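Local structure of alcohol dehydrogenase (Escherichia coli, 5VM2) at residues I61-H65 against D113-T117; L8-M14 against G45-G49; I89-P94 against L129-F135. The protein probably oxidises or reduces an alcohol/carbonyl substrate with NAD(H) or NADP(H), as a zinc-containing alcohol dehydrogenase family member whose specificity is unknown. One frame throughout, in Å; residues are numbered along the deposited sequence.

Contact 1 (I61-H65 against D113-T117); sequences IGLGH and DFMAT. With MG (magnesium ion), chain C.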
loop_
_atom_site.group_PDB
_atom_site.type_symbol
_atom_site.label_atom_id
_atom_site.label_comp_id
_atom_site.label_asym_id
_atom_site.label_seq_id
_atom_site.Cartn_x
_atom_site.Cartn_y
_atom_site.Cartn_z
ATOM N N ILE A 61 1.365 20.946 -5.635
ATOM C CA ILE A 61 1.082 19.519 -5.744
ATOM C C ILE A 61 1.815 18.789 -4.625
ATOM O O ILE A 61 3.036 18.620 -4.676
ATOM C CB ILE A 61 1.488 18.977 -7.119
ATOM C CG1 ILE A 61 0.717 19.703 -8.224
ATOM C CG2 ILE A 61 1.254 17.480 -7.195
ATOM C CD1 ILE A 61 1.216 19.390 -9.614
ATOM N N GLY A 62 1.067 18.346 -3.616
ATOM C CA GLY A 62 1.652 17.564 -2.549
ATOM C C GLY A 62 1.802 16.097 -2.920
ATOM O O GLY A 62 1.228 15.601 -3.889
ATOM N N LEU A 63 2.605 15.393 -2.123
ATOM C CA LEU A 63 2.845 13.975 -2.338
ATOM C C LEU A 63 2.889 13.261 -0.997
ATOM O O LEU A 63 3.215 13.858 0.034
ATOM C CB LEU A 63 4.150 13.724 -3.106
ATOM C CG LEU A 63 4.137 14.035 -4.603
ATOM C CD1 LEU A 63 5.495 13.731 -5.213
ATOM C CD2 LEU A 63 3.039 13.252 -5.310
ATOM N N GLY A 64 2.552 11.974 -1.027
ATOM C CA GLY A 64 2.545 11.162 0.170
ATOM C C GLY A 64 1.150 10.821 0.647
ATOM O O GLY A 64 0.277 11.692 0.719
ATOM N N HIS A 65 0.928 9.550 0.978
ATOM C CA HIS A 65 -0.362 9.125 1.516
ATOM C C HIS A 65 -0.263 8.159 2.687
ATOM O O HIS A 65 -1.221 8.072 3.462
ATOM C CB HIS A 65 -1.227 8.498 0.414
ATOM C CG HIS A 65 -0.690 7.212 -0.137
ATOM N ND1 HIS A 65 0.185 7.165 -1.202
ATOM C CD2 HIS A 65 -0.923 5.925 0.214
ATOM C CE1 HIS A 65 0.475 5.906 -1.476
ATOM N NE2 HIS A 65 -0.184 5.133 -0.632
ATOM N N ASP A 113 -11.980 11.023 -1.339
ATOM C CA ASP A 113 -10.926 12.028 -1.251
ATOM C C ASP A 113 -9.701 11.308 -0.701
ATOM O O ASP A 113 -9.608 11.047 0.500
ATOM C CB ASP A 113 -11.355 13.193 -0.367
ATOM C CG ASP A 113 -10.232 14.183 -0.104
ATOM O OD1 ASP A 113 -10.405 15.103 0.722
ATOM O OD2 ASP A 113 -9.166 14.033 -0.732
ATOM N N PHE A 114 -8.781 11.015 -1.614
ATOM C CA PHE A 114 -7.569 10.272 -1.304
ATOM C C PHE A 114 -6.383 11.226 -1.298
ATOM O O PHE A 114 -6.266 12.084 -2.182
ATOM C CB PHE A 114 -7.346 9.140 -2.311
ATOM C CG PHE A 114 -6.377 8.096 -1.835
ATOM C CD1 PHE A 114 -5.024 8.211 -2.113
ATOM C CD2 PHE A 114 -6.816 7.011 -1.092
ATOM C CE1 PHE A 114 -4.129 7.261 -1.676
ATOM C CE2 PHE A 114 -5.924 6.054 -0.646
ATOM C CZ PHE A 114 -4.577 6.177 -0.938
ATOM N N MET A 115 -5.517 11.078 -0.297
ATOM C CA MET A 115 -4.378 11.968 -0.132
ATOM C C MET A 115 -3.523 12.027 -1.389
ATOM O O MET A 115 -3.338 11.025 -2.085
ATOM C CB MET A 115 -3.517 11.514 1.046
ATOM C CG MET A 115 -4.167 11.698 2.396
ATOM S SD MET A 115 -2.927 12.157 3.614
ATOM C CE MET A 115 -3.006 13.942 3.503
ATOM N N ALA A 116 -3.010 13.225 -1.675
ATOM C CA ALA A 116 -2.033 13.451 -2.738
ATOM C C ALA A 116 -2.589 13.127 -4.119
ATOM O O ALA A 116 -1.832 12.756 -5.021
ATOM C CB ALA A 116 -0.749 12.652 -2.489
ATOM N N THR A 117 -3.915 13.273 -4.238
ATOM C CA THR A 117 -4.670 13.064 -5.492
ATOM C C THR A 117 -5.578 14.161 -5.990
ATOM O O THR A 117 -5.724 15.192 -5.396
ATOM C CB THR A 117 -5.435 11.748 -5.653
ATOM O OG1 THR A 117 -6.598 11.789 -4.838
ATOM C CG2 THR A 117 -4.593 10.608 -5.341
HETATM MG MG MG C . 0.343 2.941 0.045
HETATM O O HOH W 1 -0.285 14.894 -6.044
HETATM O O HOH W 2 0.234 1.425 -1.110
#

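Contact 2 (L8-M14 against G45-G49); sequences LQVPGTM and GFESG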
loop_
_atom_site.group_PDB
_atom_site.type_symbol
_atom_site.label_atom_id
_atom_site.label_comp_id
_atom_site.label_asym_id
_atom_site.label_seq_id
_atom_site.Cartn_x
_atom_site.Cartn_y
_atom_site.Cartn_z
ATOM N N LEU A 8 5.753 18.893 -5.438
ATOM C CA LEU A 8 6.284 18.571 -6.762
ATOM C C LEU A 8 6.216 19.837 -7.608
ATOM O O LEU A 8 5.208 20.132 -8.254
ATOM C CB LEU A 8 5.508 17.424 -7.396
ATOM C CG LEU A 8 6.006 16.980 -8.773
ATOM C CD1 LEU A 8 7.282 16.157 -8.652
ATOM C CD2 LEU A 8 4.926 16.203 -9.509
ATOM N N GLN A 9 7.308 20.604 -7.588
ATOM C CA GLN A 9 7.364 21.855 -8.338
ATOM C C GLN A 9 7.230 21.606 -9.837
ATOM O O GLN A 9 6.589 22.384 -10.553
ATOM C CB GLN A 9 8.673 22.574 -8.017
ATOM C CG GLN A 9 8.943 23.828 -8.816
ATOM C CD GLN A 9 10.200 24.529 -8.343
ATOM O OE1 GLN A 9 11.289 24.301 -8.870
ATOM N NE2 GLN A 9 10.058 25.377 -7.331
ATOM N N VAL A 10 7.834 20.529 -10.320
ATOM C CA VAL A 10 7.661 20.052 -11.688
ATOM C C VAL A 10 8.086 18.589 -11.626
ATOM O O VAL A 10 8.877 18.234 -10.739
ATOM C CB VAL A 10 8.489 20.880 -12.688
ATOM C CG1 VAL A 10 9.915 20.345 -12.797
ATOM C CG2 VAL A 10 7.814 20.937 -14.055
ATOM N N PRO A 11 7.584 17.738 -12.520
ATOM C CA PRO A 11 7.955 16.318 -12.467
ATOM C C PRO A 11 9.461 16.122 -12.364
ATOM O O PRO A 11 10.235 16.649 -13.168
ATOM C CB PRO A 11 7.396 15.767 -13.779
ATOM C CG PRO A 11 6.166 16.585 -13.998
ATOM C CD PRO A 11 6.478 17.972 -13.467
ATOM N N GLY A 12 9.874 15.371 -11.343
ATOM C CA GLY A 12 11.272 15.130 -11.073
ATOM C C GLY A 12 11.924 16.098 -10.108
ATOM O O GLY A 12 13.096 15.902 -9.766
ATOM N N THR A 13 11.208 17.123 -9.645
ATOM C CA THR A 13 11.793 18.180 -8.825
ATOM C C THR A 13 10.880 18.497 -7.645
ATOM O O THR A 13 9.803 19.074 -7.824
ATOM C CB THR A 13 12.042 19.434 -9.661
ATOM O OG1 THR A 13 12.865 19.096 -10.785
ATOM C CG2 THR A 13 12.734 20.505 -8.829
ATOM N N MET A 14 11.322 18.129 -6.446
ATOM C CA MET A 14 10.674 18.471 -5.188
ATOM C C MET A 14 11.378 19.656 -4.542
ATOM O O MET A 14 12.597 19.814 -4.665
ATOM C CB MET A 14 10.717 17.292 -4.213
ATOM C CG MET A 14 10.227 15.974 -4.780
ATOM S SD MET A 14 8.443 15.980 -5.010
ATOM C CE MET A 14 7.888 16.169 -3.319
ATOM N N GLY A 45 4.050 9.576 -9.104
ATOM C CA GLY A 45 3.682 10.980 -9.040
ATOM C C GLY A 45 4.884 11.896 -9.169
ATOM O O GLY A 45 4.831 12.913 -9.864
ATOM N N PHE A 46 5.988 11.539 -8.509
ATOM C CA PHE A 46 7.212 12.326 -8.611
ATOM C C PHE A 46 7.751 12.330 -10.037
ATOM O O PHE A 46 8.262 13.352 -10.512
ATOM C CB PHE A 46 8.247 11.773 -7.628
ATOM C CG PHE A 46 9.659 12.217 -7.897
ATOM C CD1 PHE A 46 10.106 13.456 -7.466
ATOM C CD2 PHE A 46 10.552 11.376 -8.546
ATOM C CE1 PHE A 46 11.411 13.857 -7.698
ATOM C CE2 PHE A 46 11.857 11.770 -8.782
ATOM C CZ PHE A 46 12.287 13.014 -8.358
ATOM N N GLU A 47 7.629 11.203 -10.741
ATOM C CA GLU A 47 8.187 11.092 -12.084
ATOM C C GLU A 47 7.308 11.743 -13.143
ATOM O O GLU A 47 7.829 12.296 -14.118
ATOM C CB GLU A 47 8.403 9.621 -12.448
ATOM C CG GLU A 47 9.500 8.923 -11.668
ATOM C CD GLU A 47 9.872 7.586 -12.276
ATOM O OE1 GLU A 47 10.828 7.541 -13.081
ATOM O OE2 GLU A 47 9.200 6.582 -11.955
ATOM N N SER A 48 5.985 11.686 -12.983
ATOM C CA SER A 48 5.069 12.077 -14.044
ATOM C C SER A 48 4.089 13.176 -13.659
ATOM O O SER A 48 3.425 13.720 -14.547
ATOM C CB SER A 48 4.263 10.860 -14.526
ATOM O OG SER A 48 5.115 9.800 -14.917
ATOM N N GLY A 49 3.969 13.514 -12.380
ATOM C CA GLY A 49 2.862 14.317 -11.924
ATOM C C GLY A 49 1.596 13.485 -11.907
ATOM O O GLY A 49 1.548 12.385 -12.468
#

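Contact 3 (I89-P94 against L129-F135); sequences IEPGVP and LCHPESF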
loop_
_atom_site.group_PDB
_atom_site.type_symbol
_atom_site.label_atom_id
_atom_site.label_comp_id
_atom_site.label_asym_id
_atom_site.label_seq_id
_atom_site.Cartn_x
_atom_site.Cartn_y
_atom_site.Cartn_z
ATOM N N ILE A 89 -3.442 7.370 9.839
ATOM C CA ILE A 89 -4.619 7.805 9.107
ATOM C C ILE A 89 -4.852 6.858 7.940
ATOM O O ILE A 89 -3.903 6.386 7.300
ATOM C CB ILE A 89 -4.492 9.266 8.622
ATOM C CG1 ILE A 89 -3.367 9.413 7.602
ATOM C CG2 ILE A 89 -4.282 10.223 9.802
ATOM C CD1 ILE A 89 -3.574 10.580 6.673
ATOM N N GLU A 90 -6.119 6.540 7.703
ATOM C CA GLU A 90 -6.525 5.890 6.469
ATOM C C GLU A 90 -6.741 6.975 5.426
ATOM O O GLU A 90 -7.645 7.806 5.593
ATOM C CB GLU A 90 -7.796 5.082 6.678
ATOM C CG GLU A 90 -8.222 4.268 5.468
ATOM C CD GLU A 90 -9.396 3.336 5.752
ATOM O OE1 GLU A 90 -9.678 3.052 6.937
ATOM O OE2 GLU A 90 -10.038 2.885 4.779
ATOM N N PRO A 91 -5.936 7.033 4.363
ATOM C CA PRO A 91 -5.887 8.241 3.527
ATOM C C PRO A 91 -7.028 8.387 2.531
ATOM O O PRO A 91 -7.068 9.399 1.819
ATOM C CB PRO A 91 -4.542 8.094 2.799
ATOM C CG PRO A 91 -4.322 6.629 2.723
ATOM C CD PRO A 91 -4.916 6.044 3.978
ATOM N N GLY A 92 -7.947 7.432 2.445
ATOM C CA GLY A 92 -9.086 7.584 1.559
ATOM C C GLY A 92 -10.378 7.823 2.308
ATOM O O GLY A 92 -10.882 6.922 2.985
ATOM N N VAL A 93 -10.924 9.031 2.201
ATOM C CA VAL A 93 -12.144 9.413 2.905
ATOM C C VAL A 93 -13.293 9.367 1.902
ATOM O O VAL A 93 -13.372 10.246 1.027
ATOM C CB VAL A 93 -12.019 10.805 3.535
ATOM C CG1 VAL A 93 -13.318 11.186 4.239
ATOM C CG2 VAL A 93 -10.824 10.860 4.486
ATOM N N PRO A 94 -14.204 8.403 1.996
ATOM C CA PRO A 94 -15.255 8.256 0.991
ATOM C C PRO A 94 -16.421 9.190 1.285
ATOM O O PRO A 94 -16.482 9.846 2.326
ATOM C CB PRO A 94 -15.662 6.793 1.151
ATOM C CG PRO A 94 -15.547 6.582 2.636
ATOM C CD PRO A 94 -14.375 7.442 3.097
ATOM N N LEU A 129 -1.039 18.211 9.436
ATOM C CA LEU A 129 -2.185 17.998 8.562
ATOM C C LEU A 129 -3.407 17.658 9.404
ATOM O O LEU A 129 -3.298 17.249 10.563
ATOM C CB LEU A 129 -1.913 16.897 7.522
ATOM C CG LEU A 129 -1.651 15.445 7.934
ATOM C CD1 LEU A 129 -2.943 14.670 8.196
ATOM C CD2 LEU A 129 -0.841 14.739 6.857
ATOM N N CYS A 130 -4.578 17.825 8.795
ATOM C CA CYS A 130 -5.851 17.518 9.428
ATOM C C CYS A 130 -6.496 16.328 8.736
ATOM O O CYS A 130 -6.382 16.170 7.516
ATOM C CB CYS A 130 -6.792 18.722 9.384
ATOM S SG CYS A 130 -6.195 20.132 10.337
ATOM N N HIS A 131 -7.176 15.491 9.519
ATOM C CA HIS A 131 -7.822 14.309 8.980
ATOM C C HIS A 131 -9.102 14.054 9.757
ATOM O O HIS A 131 -9.144 14.321 10.966
ATOM C CB HIS A 131 -6.913 13.075 9.050
ATOM C CG HIS A 131 -7.238 12.031 8.029
ATOM N ND1 HIS A 131 -7.234 12.290 6.674
ATOM C CD2 HIS A 131 -7.590 10.730 8.162
ATOM C CE1 HIS A 131 -7.566 11.192 6.018
ATOM N NE2 HIS A 131 -7.785 10.231 6.897
ATOM N N PRO A 132 -10.152 13.557 9.104
ATOM C CA PRO A 132 -11.373 13.213 9.838
ATOM C C PRO A 132 -11.100 12.147 10.889
ATOM O O PRO A 132 -10.388 11.171 10.643
ATOM C CB PRO A 132 -12.319 12.693 8.746
ATOM C CG PRO A 132 -11.750 13.180 7.455
ATOM C CD PRO A 132 -10.271 13.277 7.662
ATOM N N GLU A 133 -11.676 12.354 12.074
ATOM C CA GLU A 133 -11.542 11.386 13.155
ATOM C C GLU A 133 -12.011 9.999 12.734
ATOM O O GLU A 133 -11.485 8.989 13.220
ATOM C CB GLU A 133 -12.321 11.885 14.377
ATOM C CG GLU A 133 -13.005 10.814 15.208
ATOM C CD GLU A 133 -14.126 11.377 16.068
ATOM O OE1 GLU A 133 -14.819 12.310 15.610
ATOM O OE2 GLU A 133 -14.309 10.894 17.205
ATOM N N SER A 134 -12.970 9.925 11.806
ATOM C CA SER A 134 -13.525 8.637 11.409
ATOM C C SER A 134 -12.531 7.774 10.641
ATOM O O SER A 134 -12.713 6.554 10.582
ATOM C CB SER A 134 -14.794 8.844 10.574
ATOM O OG SER A 134 -14.579 9.766 9.519
ATOM N N PHE A 135 -11.486 8.362 10.056
ATOM C CA PHE A 135 -10.479 7.584 9.344
ATOM C C PHE A 135 -9.094 7.802 9.942
ATOM O O PHE A 135 -8.074 7.775 9.244
ATOM C CB PHE A 135 -10.538 7.890 7.852
ATOM C CG PHE A 135 -11.770 7.325 7.210
ATOM C CD1 PHE A 135 -12.963 8.031 7.240
ATOM C CD2 PHE A 135 -11.759 6.048 6.668
ATOM C CE1 PHE A 135 -14.117 7.498 6.688
ATOM C CE2 PHE A 135 -12.908 5.502 6.114
ATOM C CZ PHE A 135 -14.092 6.229 6.131
#

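Contact 1 (I61-H65 against D113-T117)
The imidazole of His65 overlaps the ring of Phe114 obliquely, with centroids 5.4 Å apart, planes at 49° and a closest approach of 3.8 Å between His65 CG and Phe114 CE1. His65 and Glu66 come from the GroES-like domain of a medium-chain, zinc-type dehydrogenase and, with Glu152, bind a magnesium ion here, probably at the position of the catalytic metal in zinc-dependent relatives. The loop 61-65 leads into strand 67-74, and the partner 113-117 folds into a type II beta turn from Phe114 to Thr117. Arg292 makes a cation-pi contact with Phe114. The turn is held by Thr117 OG1, which donates to Phe114 O over 2.7 Å; the turn's backbone bond, Thr117 N to Phe114 O, is weak at 3.3 Å.

No direct hydrogen bond joins the two segments, so their direct contact is van der Waals fit, supplemented by a water bridge. Ala116 sits at the turn with its methyl toward the loop, and Ala116 CB lies 3.8 Å from Leu63 CA and 3.5 Å from Gly64 O. Met115 CB rests 3.8 Å from His65 CB, although the thioether end then leads away. Water 1 donates to Gly62 O at 2.7 Å and to Ala116 O at 2.8 Å. At the other end, His65 NE2 binds the magnesium at 2.4 Å, and water 2 sits 1.9 Å from the same ion.

Contact 2 (L8-M14 against G45-G49)
A beta hairpin packs here on the C-terminal turn of helix 41-48, with helix 324-333 beside it. Strands 3-10 and 13-19 form a two-stranded antiparallel sheet; the type II beta turn from Val10 to Thr13 connects them, closed by Thr13 N to Val10 O at 2.8 Å. Gln9 and Val10 both face Thr13 in a classic beta bulge, although the two bonds to Thr13 O are weak.

The tip of the turn reaches helix 41-48, where Gly12 N donates to Phe46 O over 2.7 Å. This polar link brings the turn's backbone against the Phe46 ring: Gly12 CA stands over one face, 3.9 Å from the centroid and 26° off the normal, a CH-pi contact. Gly12 has phi of 92°, and a CB at these angles would jam against the preceding carbonyl oxygen. The ring's edge is taken by Met14, whose SD lies 5.2 Å from the Phe46 centroid in a Met-aromatic contact, while Met14 CG comes to 3.7 Å from Phe46 CD1. Phe46 also touches Gln325, Phe328 and Val332 of helix 324-333, and Gln325 hydrogen-bonds Met14 N and Gly12 O, tying the hairpin to that helix.

Beside the Phe46 carbonyl, Leu8 and Pro11 reach the C-terminal end of helix 41-48, with Pro11 CB 3.5 Å from Glu47 O. Gly49 N still bonds to Gly45 O at 2.7 Å, while Gly49 itself leaves helical geometry with positive phi. Here Leu8 CD2 lies 3.7 Å from Gly49 CA and 3.3 Å from Gly45 O.

Contact 3 (I89-P94 against L129-F135)
Phe135 is the large bump of this interface in the GroES-like domain: more of its surface is buried by the opposite segment than that of any other residue here, and its ring fills a hollow made by the bend of 89-94. Gly92 O lies over one face of that ring, 3.9 Å from Phe135 CD2. Glu90 OE1 sits at its edge, 3.7 Å from CD2 of Phe135, and is hydrogen-bonded to Tyr137. Pro94 wedges against the tip, with Pro94 CD 3.3 Å from Phe135 CZ, close to the four-cysteine zinc site formed by Cys95, Cys98, Cys101 and Cys109.

His131, on strand 128-132, is the second bump. Its imidazole enters a notch between Ile89 and Val93: Ile89 CD1 lies over one face, 4.0 Å from the ring centroid and 7° off the normal, a CH-pi contact, while Val93 CG2 approaches His131 CE1 at 3.6 Å. That same methyl also meets Pro132, with Val93 CG2 and Pro132 CG 3.9 Å apart. Two residues earlier on the strand, Leu129 meets Ile89 more loosely, Leu129 CD1 lying 4.4 Å from Ile89 CD1.

Two hydrogen bonds at Glu90 fix how these shapes fit together. The chain turns through a short 3-10 segment at 133-134, which brings Phe135 O back to accept from Glu90 N at 2.8 Å; in return, His131 NE2 donates to Glu90 O, also over 2.8 Å.

In the fold
Contacts 1 and 3 are buried and adjoin each other, with centres about 12 Å apart: strands 92-93 and 113-114 pair, Asp113 N lying 2.9 Å from Val93 O, and Met115 SD packs 3.5 Å from Ile89 CD1. Contact 2 is partly exposed and stands farther from the chain's centre. It touches contact 1, with Leu8 N 2.8 Å from Ile61 O and Met14 SD 3.7 Å from Leu63 CD1, but stays about 13 Å, nearest atoms, from contact 3. Their chemistry differs: contact 1 combines van der Waals fit, a water bridge and a magnesium ligand, contact 2 centres on one aromatic ring and one backbone bond, and contact 3 combines packed rings with one backbone hydrogen bond and one from a histidine ring.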